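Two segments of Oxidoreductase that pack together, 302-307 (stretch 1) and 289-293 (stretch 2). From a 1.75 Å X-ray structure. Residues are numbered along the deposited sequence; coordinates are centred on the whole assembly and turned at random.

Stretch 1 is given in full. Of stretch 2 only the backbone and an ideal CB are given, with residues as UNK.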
ATOM      1  N   GLN A 302      -0.335 -10.295  -8.720  1.00 11.00           N
ATOM      2  CA  GLN A 302       0.728  -9.663  -9.516  1.00 11.26           C
ATOM      3  C   GLN A 302       0.381  -8.188  -9.692  1.00 11.07           C
ATOM      4  O   GLN A 302      -0.813  -7.821  -9.621  1.00 10.94           O
ATOM      5  CB  GLN A 302       0.869 -10.341 -10.879  1.00 11.60           C
ATOM      6  CG  GLN A 302       1.370 -11.779 -10.804  1.00 12.56           C
ATOM      7  CD  GLN A 302       1.431 -12.422 -12.170  1.00 13.22           C
ATOM      8  OE1 GLN A 302       2.421 -12.306 -12.892  1.00 14.56           O
ATOM      9  NE2 GLN A 302       0.353 -13.096 -12.546  1.00 13.41           N
ATOM     10  N   VAL A 303       1.407  -7.390  -9.934  1.00 11.32           N
ATOM     11  CA  VAL A 303       1.238  -5.979 -10.364  1.00 11.47           C
ATOM     12  C   VAL A 303       1.961  -5.822 -11.700  1.00 11.37           C
ATOM     13  O   VAL A 303       3.162  -6.104 -11.770  1.00 11.74           O
ATOM     14  CB  VAL A 303       1.764  -5.006  -9.297  1.00 12.30           C
ATOM     15  CG1 VAL A 303       1.745  -3.574  -9.801  1.00 12.76           C
ATOM     16  CG2 VAL A 303       0.973  -5.116  -8.005  1.00 12.34           C
ATOM     17  N   LEU A 304       1.235  -5.402 -12.727  1.00 11.20           N
ATOM     18  CA  LEU A 304       1.830  -5.130 -14.053  1.00 11.20           C
ATOM     19  C   LEU A 304       2.226  -3.656 -14.077  1.00 10.80           C
ATOM     20  O   LEU A 304       1.413  -2.823 -13.641  1.00 10.69           O
ATOM     21  CB  LEU A 304       0.823  -5.432 -15.161  1.00 11.50           C
ATOM     22  CG  LEU A 304       0.107  -6.773 -15.078  1.00 12.36           C
ATOM     23  CD1 LEU A 304      -0.696  -7.015 -16.344  1.00 13.07           C
ATOM     24  CD2 LEU A 304       1.070  -7.917 -14.852  1.00 12.55           C
ATOM     25  N   GLU A 305       3.417  -3.366 -14.588  1.00 10.41           N
ATOM     26  CA  GLU A 305       4.011  -2.010 -14.606  1.00 10.25           C
ATOM     27  C   GLU A 305       4.056  -1.483 -16.035  1.00 10.12           C
ATOM     28  O   GLU A 305       4.477  -2.230 -16.936  1.00  9.69           O
ATOM     29  CB  GLU A 305       5.419  -2.051 -14.017  1.00 10.35           C
ATOM     30  CG  GLU A 305       5.418  -2.157 -12.506  1.00 10.31           C
ATOM     31  CD  GLU A 305       5.400  -0.841 -11.747  1.00 10.31           C
ATOM     32  OE1 GLU A 305       5.476   0.224 -12.389  1.00 10.27           O
ATOM     33  OE2 GLU A 305       5.316  -0.894 -10.493  1.00 10.04           O
ATOM     34  N   ARG A 306       3.688  -0.216 -16.204  1.00 10.15           N
ATOM     35  CA  ARG A 306       3.858   0.531 -17.473  1.00 10.13           C
ATOM     36  C   ARG A 306       5.284   0.336 -17.982  1.00  9.99           C
ATOM     37  O   ARG A 306       6.247   0.450 -17.172  1.00 10.49           O
ATOM     38  CB  ARG A 306       3.613   2.021 -17.246  1.00 10.26           C
ATOM     39  CG  ARG A 306       3.564   2.856 -18.514  1.00 10.66           C
ATOM     40  CD  ARG A 306       3.767   4.329 -18.192  1.00 10.99           C
ATOM     41  NE  ARG A 306       5.076   4.628 -17.631  1.00 11.75           N
ATOM     42  CZ  ARG A 306       6.223   4.649 -18.310  1.00 12.04           C
ATOM     43  NH1 ARG A 306       6.249   4.366 -19.607  1.00 11.92           N
ATOM     44  NH2 ARG A 306       7.350   4.949 -17.685  1.00 12.19           N
ATOM     45  N   GLY A 307       5.434   0.087 -19.281  1.00 10.44           N
ATOM     46  CA  GLY A 307       6.750   0.112 -19.944  1.00 10.49           C
ATOM     47  C   GLY A 307       7.496  -1.215 -19.893  1.00 11.31           C
ATOM     48  O   GLY A 307       8.600  -1.279 -20.463  1.00 11.10           O
ATOM     49  N   UNK A 289      -1.700   5.358 -11.974  1.00  9.95           N
ATOM     50  CA  UNK A 289      -2.124   4.871 -13.284  1.00  9.92           C
ATOM     51  C   UNK A 289      -1.090   3.968 -13.965  1.00  9.79           C
ATOM     52  O   UNK A 289      -1.443   3.323 -14.929  1.00 10.10           O
ATOM     53  CB  UNK A 289      -2.434   6.062 -14.193  1.00  9.92           C
ATOM     54  N   UNK A 290       0.127   3.899 -13.422  1.00  9.69           N
ATOM     55  CA  UNK A 290       1.261   3.153 -14.023  1.00  9.66           C
ATOM     56  C   UNK A 290       1.307   1.705 -13.536  1.00  9.71           C
ATOM     57  O   UNK A 290       2.232   1.006 -13.946  1.00  9.72           O
ATOM     58  CB  UNK A 290       2.586   3.843 -13.694  1.00  9.66           C
ATOM     59  N   UNK A 291       0.351   1.277 -12.704  1.00  9.77           N
ATOM     60  CA  UNK A 291       0.260  -0.118 -12.208  1.00 10.09           C
ATOM     61  C   UNK A 291      -1.114  -0.685 -12.547  1.00 10.08           C
ATOM     62  O   UNK A 291      -2.095   0.082 -12.619  1.00 10.07           O
ATOM     63  CB  UNK A 291       0.505  -0.187 -10.699  1.00 10.09           C
ATOM     64  N   UNK A 292      -1.163  -1.989 -12.767  1.00 10.15           N
ATOM     65  CA  UNK A 292      -2.425  -2.727 -12.997  1.00 10.42           C
ATOM     66  C   UNK A 292      -2.360  -4.027 -12.197  1.00 10.41           C
ATOM     67  O   UNK A 292      -1.435  -4.836 -12.440  1.00 10.66           O
ATOM     68  CB  UNK A 292      -2.650  -3.011 -14.483  1.00 10.42           C
ATOM     69  N   UNK A 293      -3.256  -4.184 -11.225  1.00 10.89           N
ATOM     70  CA  UNK A 293      -3.358  -5.416 -10.409  1.00 10.93           C
ATOM     71  C   UNK A 293      -3.855  -6.542 -11.310  1.00 11.44           C
ATOM     72  O   UNK A 293      -4.813  -6.314 -12.056  1.00 12.11           O
ATOM     73  CB  UNK A 293      -4.294  -5.224  -9.214  1.00 10.93           C
TER

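The two segments run antiparallel, their strand directions 151° apart, and the backbone fixes the register before any side chain of the second segment is known.

Position 289 lies beyond the reach of stretch 1. No atom of stretch 1 comes within 5.5 Å of its ideal CB, so this contact sets no preference. Its phi of -76° is compatible with many residues, proline among them. The deposited residue is Pro289, which makes no contact with stretch 1.

Position 290 has phi/psi of -90/2°, not an extended conformation. Its O accepts a hydrogen bond from Arg306 N (3.0 Å). Its CA-to-CB bond points sideways, and the ideal CB is 4.1 Å from Arg306 CB. The aliphatic part of the arginine and its guanidinium lie on this side, so a short polar or acidic side chain would suit, and a small apolar one would be tolerated. The residue is Asn290. Its OD1 lies 3.4 Å from Arg306 CD and sits at the edge of the guanidinium, near its plane. Its ND2 is hydrogen-bonded elsewhere in the structure.

Position 291 is extended (-124/149°) and pairs with Glu305 without backbone hydrogen bonds between the two. Its CA does approach Leu304 O, at 3.3 Å, in a CA-H...O contact. The side chain leaves on the face that carries Val303 and Glu305. The ideal CB is 3.7 Å from Val303 CG1 and 4.9 Å from Glu305 OE2. A long side chain with an apolar stem and a donor at its end fits best: lysine, arginine or glutamine. The residue is Gln291. Its CG packs 3.7 Å from Val303 CG1, and its NE2 donates a hydrogen bond to Glu305 OE1 (3.1 Å, 168°).

Position 292 forms the hydrogen-bonded pair with Leu304. Its N donates to Leu304 O (2.8 Å), and its O accepts from Leu304 N (2.7 Å). The side chain turns to the other face, the one that carries Leu304. An apolar residue is expected there; leucine, isoleucine, valine or phenylalanine could each meet that neighbour. The residue is Leu292, with chi1 t and chi2 p. Its CD2 comes within 4.1 Å of Leu304 CD1.

Position 293 pairs with Val303, again without backbone hydrogen bonds between the two. Its CA makes a CA-H...O contact with Gln302 O (3.6 Å). The ideal CB points to the Val303 face but remains 5.4 Å from Val303 CG2, so stretch 1 asks little and small or larger side chains could serve. The residue is Ala293, whose methyl adds little to the contact.

Stretch 2, residues 289-293: PNQLA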
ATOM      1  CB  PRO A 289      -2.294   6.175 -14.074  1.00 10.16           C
ATOM      2  CG  PRO A 289      -1.230   7.068 -13.502  1.00  9.98           C
ATOM      3  CD  PRO A 289      -1.247   6.761 -12.015  1.00 10.04           C
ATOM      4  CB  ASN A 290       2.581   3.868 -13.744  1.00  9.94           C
ATOM      5  CG  ASN A 290       2.530   5.295 -14.234  1.00  9.96           C
ATOM      6  OD1 ASN A 290       2.204   5.543 -15.397  1.00 10.78           O
ATOM      7  ND2 ASN A 290       2.831   6.234 -13.348  1.00 10.06           N
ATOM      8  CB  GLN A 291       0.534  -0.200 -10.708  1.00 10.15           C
ATOM      9  CG  GLN A 291       1.994   0.071 -10.361  1.00 10.28           C
ATOM     10  CD  GLN A 291       2.308   1.545 -10.290  1.00 10.85           C
ATOM     11  OE1 GLN A 291       1.531   2.325  -9.740  1.00 11.37           O
ATOM     12  NE2 GLN A 291       3.456   1.939 -10.824  1.00 10.75           N
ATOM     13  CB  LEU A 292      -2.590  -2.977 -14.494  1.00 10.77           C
ATOM     14  CG  LEU A 292      -3.825  -3.787 -14.892  1.00 11.30           C
ATOM     15  CD1 LEU A 292      -5.086  -2.962 -14.723  1.00 11.46           C
ATOM     16  CD2 LEU A 292      -3.689  -4.271 -16.323  1.00 11.89           C
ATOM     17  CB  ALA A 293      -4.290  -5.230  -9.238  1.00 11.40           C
TER
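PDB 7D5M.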